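Local coordinates for protein dual function macrocyclase-peptidase POPB (Galerina marginata, PDB 5N4B) that cleaves peptide bonds after proline and macrocyclises the precursor peptides of the amanitin toxins, as a serine-type prolyl oligopeptidase, at residues P456-V464 and P475-S483. The protein carries 1 engineered substitution. Numbering follows the deposited sequence.
Sequences PDDFESTQV and PMFIVRHKS
Glu460 and Arg480 face each other as an antiparallel hydrogen-bonded pair, and their side chains run side by side in the same direction. A single carboxylate oxygen takes the charge contact: Glu460 OE2 receives Arg480 NE at 2.9 Å and Arg480 NH2 at 3.1 Å, both from the same face of the carboxylate and close to the guanidinium plane. With chi1 at 63°, the arginine CG sits between backbone N and carbonyl carbon, and the extended chain beyond it brings NE beside the glutamate. Arg480 NH1 bonds Thr484 O, and Phe486 adds a cation-pi contact. A water ties Glu460 OE2 to Thr462 OG1 and Ile478 O. Farther along this face, Val464 CG2 meets Ile478 CD1 at 3.7 Å.

On the other sheet face, His481 turns its edge to the face of Phe459 in a T-shaped stack, planes at 84° and centroids 5.2 Å apart, while Asp458 O lies over one face of the imidazole. Farther along, Gln463 NE2 lies 3.6 Å from Phe477 CE1, its amide 17° from the ring plane, but its hydrogen bond goes to Asn380 O. Beyond the strand end, Lys482, extended past CG, passes Glu460 CB and donates from NZ to Asp457 O at 2.9 Å.

This hairpin forms the edge of the alpha/beta-hydrolase sheet, where strand 473-481 pairs onward with strand 522-526. On the face of Glu460 and Arg480, the partly exposed salt bridge gives way to apolar packing at Val464; two guanidinium nitrogens converging on one oxygen would probably keep Glu460 ionised.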
ATOM      1  N   PRO A 456     -17.964 -16.221  -6.678  1.00 13.46           N
ATOM      2  CA  PRO A 456     -16.700 -15.984  -7.361  1.00 14.72           C
ATOM      3  C   PRO A 456     -16.483 -16.831  -8.593  1.00 13.05           C
ATOM      4  O   PRO A 456     -15.754 -16.417  -9.497  1.00 15.40           O
ATOM      5  CB  PRO A 456     -15.670 -16.277  -6.276  1.00 16.53           C
ATOM      6  CG  PRO A 456     -16.361 -16.049  -5.008  1.00 19.40           C
ATOM      7  CD  PRO A 456     -17.777 -16.496  -5.245  1.00 18.17           C
ATOM      8  N   ASP A 457     -17.093 -18.009  -8.664  1.00 14.04           N
ATOM      9  CA  ASP A 457     -16.977 -18.885  -9.816  1.00 17.42           C
ATOM     10  C   ASP A 457     -17.613 -18.306 -11.067  1.00 17.79           C
ATOM     11  O   ASP A 457     -17.352 -18.816 -12.160  1.00 18.82           O
ATOM     12  CB  ASP A 457     -17.653 -20.239  -9.567  1.00 19.56           C
ATOM     13  CG  ASP A 457     -16.935 -21.078  -8.517  1.00 28.76           C
ATOM     14  OD1 ASP A 457     -15.760 -20.783  -8.183  1.00 29.32           O
ATOM     15  OD2 ASP A 457     -17.580 -22.029  -8.007  1.00 27.76           O
ATOM     16  N   ASP A 458     -18.411 -17.251 -10.938  1.00 13.22           N
ATOM     17  CA  ASP A 458     -19.020 -16.582 -12.075  1.00 14.55           C
ATOM     18  C   ASP A 458     -18.054 -15.651 -12.816  1.00 13.96           C
ATOM     19  O   ASP A 458     -18.458 -15.058 -13.836  1.00 16.09           O
ATOM     20  CB  ASP A 458     -20.231 -15.730 -11.653  1.00 16.62           C
ATOM     21  CG  ASP A 458     -21.411 -16.519 -11.181  1.00 16.95           C
ATOM     22  OD1 ASP A 458     -21.493 -17.717 -11.472  1.00 20.81           O
ATOM     23  OD2 ASP A 458     -22.309 -15.929 -10.510  1.00 18.64           O
ATOM     24  N   PHE A 459     -16.842 -15.496 -12.310  1.00 13.00           N
ATOM     25  CA  PHE A 459     -15.895 -14.530 -12.833  1.00 13.69           C
ATOM     26  C   PHE A 459     -14.636 -15.236 -13.296  1.00 16.35           C
ATOM     27  O   PHE A 459     -14.164 -16.173 -12.661  1.00 16.79           O
ATOM     28  CB  PHE A 459     -15.588 -13.466 -11.786  1.00 11.85           C
ATOM     29  CG  PHE A 459     -16.827 -12.705 -11.318  1.00 11.35           C
ATOM     30  CD1 PHE A 459     -17.612 -13.225 -10.295  1.00 12.03           C
ATOM     31  CD2 PHE A 459     -17.255 -11.529 -11.949  1.00 12.31           C
ATOM     32  CE1 PHE A 459     -18.754 -12.576  -9.853  1.00 13.07           C
ATOM     33  CE2 PHE A 459     -18.396 -10.868 -11.499  1.00 12.10           C
ATOM     34  CZ  PHE A 459     -19.140 -11.386 -10.480  1.00 13.42           C
ATOM     35  N   GLU A 460     -14.078 -14.702 -14.354  1.00 16.60           N
ATOM     36  CA  GLU A 460     -12.868 -15.220 -14.979  1.00 16.84           C
ATOM     37  C   GLU A 460     -11.832 -14.118 -15.065  1.00 16.20           C
ATOM     38  O   GLU A 460     -12.145 -12.974 -15.416  1.00 15.51           O
ATOM     39  CB  GLU A 460     -13.151 -15.668 -16.407  1.00 17.49           C
ATOM     40  CG  GLU A 460     -11.964 -16.149 -17.204  1.00 23.60           C
ATOM     41  CD  GLU A 460     -12.227 -16.123 -18.682  1.00 26.03           C
ATOM     42  OE1 GLU A 460     -12.249 -17.239 -19.254  1.00 27.41           O
ATOM     43  OE2 GLU A 460     -12.314 -15.009 -19.297  1.00 22.73           O
ATOM     44  N   SER A 461     -10.596 -14.467 -14.775  1.00 13.01           N
ATOM     45  CA  SER A 461      -9.481 -13.595 -15.072  1.00 12.85           C
ATOM     46  C   SER A 461      -8.556 -14.290 -16.042  1.00 15.19           C
ATOM     47  O   SER A 461      -8.309 -15.510 -15.947  1.00 15.13           O
ATOM     48  CB  SER A 461      -8.714 -13.131 -13.852  1.00 19.47           C
ATOM     49  OG  SER A 461      -8.002 -14.191 -13.284  1.00 28.72           O
ATOM     50  N   THR A 462      -8.049 -13.524 -16.974  1.00 12.43           N
ATOM     51  CA  THR A 462      -7.054 -13.994 -17.945  1.00 13.11           C
ATOM     52  C   THR A 462      -5.971 -12.932 -18.047  1.00 11.72           C
ATOM     53  O   THR A 462      -6.140 -11.805 -17.579  1.00 13.27           O
ATOM     54  CB  THR A 462      -7.602 -14.232 -19.342  1.00 15.45           C
ATOM     55  OG1 THR A 462      -8.164 -13.000 -19.850  1.00 16.91           O
ATOM     56  CG2 THR A 462      -8.669 -15.350 -19.328  1.00 18.08           C
ATOM     57  N   GLN A 463      -4.863 -13.288 -18.638  1.00  9.77           N
ATOM     58  CA  GLN A 463      -3.772 -12.376 -18.877  1.00 10.56           C
ATOM     59  C   GLN A 463      -3.501 -12.332 -20.372  1.00 12.47           C
ATOM     60  O   GLN A 463      -3.329 -13.383 -21.015  1.00 14.53           O
ATOM     61  CB  GLN A 463      -2.536 -12.823 -18.101  1.00 12.62           C
ATOM     62  CG  GLN A 463      -1.358 -11.866 -18.192  1.00 11.18           C
ATOM     63  CD  GLN A 463      -0.236 -12.372 -17.311  1.00 12.76           C
ATOM     64  OE1 GLN A 463       0.279 -13.473 -17.512  1.00 13.66           O
ATOM     65  NE2 GLN A 463       0.114 -11.584 -16.343  1.00 10.46           N
ATOM     66  N   VAL A 464      -3.494 -11.137 -20.910  1.00 11.82           N
ATOM     67  CA  VAL A 464      -3.200 -10.896 -22.318  1.00 13.80           C
ATOM     68  C   VAL A 464      -1.956 -10.012 -22.421  1.00 13.28           C
ATOM     69  O   VAL A 464      -1.514  -9.407 -21.448  1.00 15.29           O
ATOM     70  CB  VAL A 464      -4.395 -10.270 -23.051  1.00 14.66           C
ATOM     71  CG1 VAL A 464      -5.583 -11.165 -22.950  1.00 21.30           C
ATOM     72  CG2 VAL A 464      -4.719  -8.899 -22.531  1.00 19.17           C
ATOM     73  N   PRO A 475       2.125  -7.363 -20.117  1.00 11.66           N
ATOM     74  CA  PRO A 475       0.944  -8.177 -19.790  1.00 10.67           C
ATOM     75  C   PRO A 475      -0.109  -7.357 -19.070  1.00  9.66           C
ATOM     76  O   PRO A 475       0.181  -6.344 -18.431  1.00 11.07           O
ATOM     77  CB  PRO A 475       1.499  -9.238 -18.826  1.00 12.17           C
ATOM     78  CG  PRO A 475       2.566  -8.472 -18.116  1.00  9.45           C
ATOM     79  CD  PRO A 475       3.172  -7.470 -19.065  1.00 12.14           C
ATOM     80  N   MET A 476      -1.339  -7.822 -19.196  1.00  9.40           N
ATOM     81  CA  MET A 476      -2.485  -7.142 -18.607  1.00  9.47           C
ATOM     82  C   MET A 476      -3.492  -8.194 -18.159  1.00 10.17           C
ATOM     83  O   MET A 476      -3.908  -9.048 -18.951  1.00  9.95           O
ATOM     84  CB  MET A 476      -3.149  -6.231 -19.621  1.00 10.46           C
ATOM     85  CG  MET A 476      -4.422  -5.555 -19.125  1.00 10.56           C
ATOM     86  SD  MET A 476      -4.907  -4.070 -20.064  1.00 11.91           S
ATOM     87  CE  MET A 476      -4.868  -4.645 -21.754  1.00 17.17           C
ATOM     88  N   PHE A 477      -3.968  -8.072 -16.921  1.00  8.76           N
ATOM     89  CA  PHE A 477      -5.075  -8.909 -16.461  1.00  9.24           C
ATOM     90  C   PHE A 477      -6.399  -8.327 -16.928  1.00  8.69           C
ATOM     91  O   PHE A 477      -6.595  -7.108 -16.910  1.00  9.79           O
ATOM     92  CB  PHE A 477      -5.105  -8.964 -14.944  1.00 10.15           C
ATOM     93  CG  PHE A 477      -3.919  -9.625 -14.319  1.00  9.55           C
ATOM     94  CD1 PHE A 477      -3.667 -10.974 -14.522  1.00 10.49           C
ATOM     95  CD2 PHE A 477      -3.071  -8.911 -13.502  1.00  9.35           C
ATOM     96  CE1 PHE A 477      -2.573 -11.586 -13.896  1.00 12.10           C
ATOM     97  CE2 PHE A 477      -1.976  -9.559 -12.849  1.00 10.29           C
ATOM     98  CZ  PHE A 477      -1.758 -10.866 -13.065  1.00 11.81           C
ATOM     99  N   ILE A 478      -7.291  -9.207 -17.395  1.00  8.82           N
ATOM    100  CA  ILE A 478      -8.650  -8.827 -17.773  1.00 10.51           C
ATOM    101  C   ILE A 478      -9.596  -9.690 -16.958  1.00 10.92           C
ATOM    102  O   ILE A 478      -9.518 -10.926 -17.019  1.00 12.12           O
ATOM    103  CB  ILE A 478      -8.901  -8.984 -19.282  1.00 11.63           C
ATOM    104  CG1 ILE A 478      -7.971  -8.010 -20.034  1.00 13.85           C
ATOM    105  CG2 ILE A 478     -10.323  -8.663 -19.590  1.00 16.12           C
ATOM    106  CD1 ILE A 478      -8.138  -7.985 -21.591  1.00 22.39           C
ATOM    107  N   VAL A 479     -10.500  -9.053 -16.221  1.00  9.75           N
ATOM    108  CA  VAL A 479     -11.480  -9.736 -15.385  1.00 10.23           C
ATOM    109  C   VAL A 479     -12.868  -9.460 -15.934  1.00 10.76           C
ATOM    110  O   VAL A 479     -13.195  -8.309 -16.266  1.00 10.01           O
ATOM    111  CB  VAL A 479     -11.398  -9.296 -13.910  1.00  9.61           C
ATOM    112  CG1 VAL A 479     -12.322 -10.142 -13.058  1.00 12.91           C
ATOM    113  CG2 VAL A 479      -9.961  -9.387 -13.421  1.00 11.67           C
ATOM    114  N   ARG A 480     -13.710 -10.508 -15.978  1.00 12.14           N
ATOM    115  CA  ARG A 480     -15.088 -10.349 -16.455  1.00 12.76           C
ATOM    116  C   ARG A 480     -16.015 -11.309 -15.720  1.00 11.16           C
ATOM    117  O   ARG A 480     -15.599 -12.359 -15.228  1.00 14.14           O
ATOM    118  CB  ARG A 480     -15.189 -10.583 -17.960  1.00 14.99           C
ATOM    119  CG  ARG A 480     -14.817 -12.002 -18.401  1.00 15.59           C
ATOM    120  CD  ARG A 480     -15.245 -12.329 -19.793  1.00 18.12           C
ATOM    121  NE  ARG A 480     -14.572 -13.528 -20.247  1.00 20.28           N
ATOM    122  CZ  ARG A 480     -14.672 -13.961 -21.495  1.00 31.44           C
ATOM    123  NH1 ARG A 480     -15.466 -13.337 -22.358  1.00 29.98           N
ATOM    124  NH2 ARG A 480     -13.996 -15.025 -21.874  1.00 29.95           N
ATOM    125  N   HIS A 481     -17.264 -10.904 -15.627  1.00 13.47           N
ATOM    126  CA  HIS A 481     -18.311 -11.887 -15.384  1.00 14.53           C
ATOM    127  C   HIS A 481     -18.383 -12.760 -16.638  1.00 16.13           C
ATOM    128  O   HIS A 481     -18.299 -12.252 -17.751  1.00 15.20           O
ATOM    129  CB  HIS A 481     -19.639 -11.191 -15.145  1.00 14.82           C
ATOM    130  CG  HIS A 481     -20.741 -12.118 -14.763  1.00 16.40           C
ATOM    131  ND1 HIS A 481     -21.552 -12.700 -15.717  1.00 24.22           N
ATOM    132  CD2 HIS A 481     -21.175 -12.569 -13.566  1.00 17.27           C
ATOM    133  CE1 HIS A 481     -22.431 -13.488 -15.118  1.00 26.90           C
ATOM    134  NE2 HIS A 481     -22.219 -13.434 -13.814  1.00 16.41           N
ATOM    135  N   LYS A 482     -18.546 -14.070 -16.457  1.00 15.24           N
ATOM    136  CA  LYS A 482     -18.371 -14.989 -17.588  1.00 16.35           C
ATOM    137  C   LYS A 482     -19.455 -14.869 -18.647  1.00 18.22           C
ATOM    138  O   LYS A 482     -19.261 -15.416 -19.747  1.00 22.37           O
ATOM    139  CB  LYS A 482     -18.165 -16.424 -17.093  1.00 18.23           C
ATOM    140  CG  LYS A 482     -16.888 -16.669 -16.351  1.00 17.82           C
ATOM    141  CD  LYS A 482     -16.905 -18.085 -15.712  1.00 21.29           C
ATOM    142  CE  LYS A 482     -15.672 -18.405 -14.974  1.00 30.17           C
ATOM    143  NZ  LYS A 482     -15.846 -19.781 -14.427  1.00 29.46           N
ATOM    144  N   SER A 483     -20.551 -14.181 -18.388  1.00 19.61           N
ATOM    145  CA  SER A 483     -21.559 -13.926 -19.415  0.56 23.01           C
ATOM    146  C   SER A 483     -21.152 -12.802 -20.350  1.00 19.45           C
ATOM    147  O   SER A 483     -21.778 -12.614 -21.403  1.00 25.24           O
ATOM    148  CB  SER A 483     -22.915 -13.578 -18.784  0.56 23.09           C
ATOM    149  OG  SER A 483     -22.891 -12.339 -18.078  0.56 25.63           O
TER
HETATM  150  O   HOH W   1     -24.115 -15.110 -12.352  1.00 26.07           O
HETATM  151  O   HOH W   2     -13.732 -18.783 -12.461  1.00 29.49           O
HETATM  152  O   HOH W   3     -10.843 -12.581 -18.978  1.00 12.79           O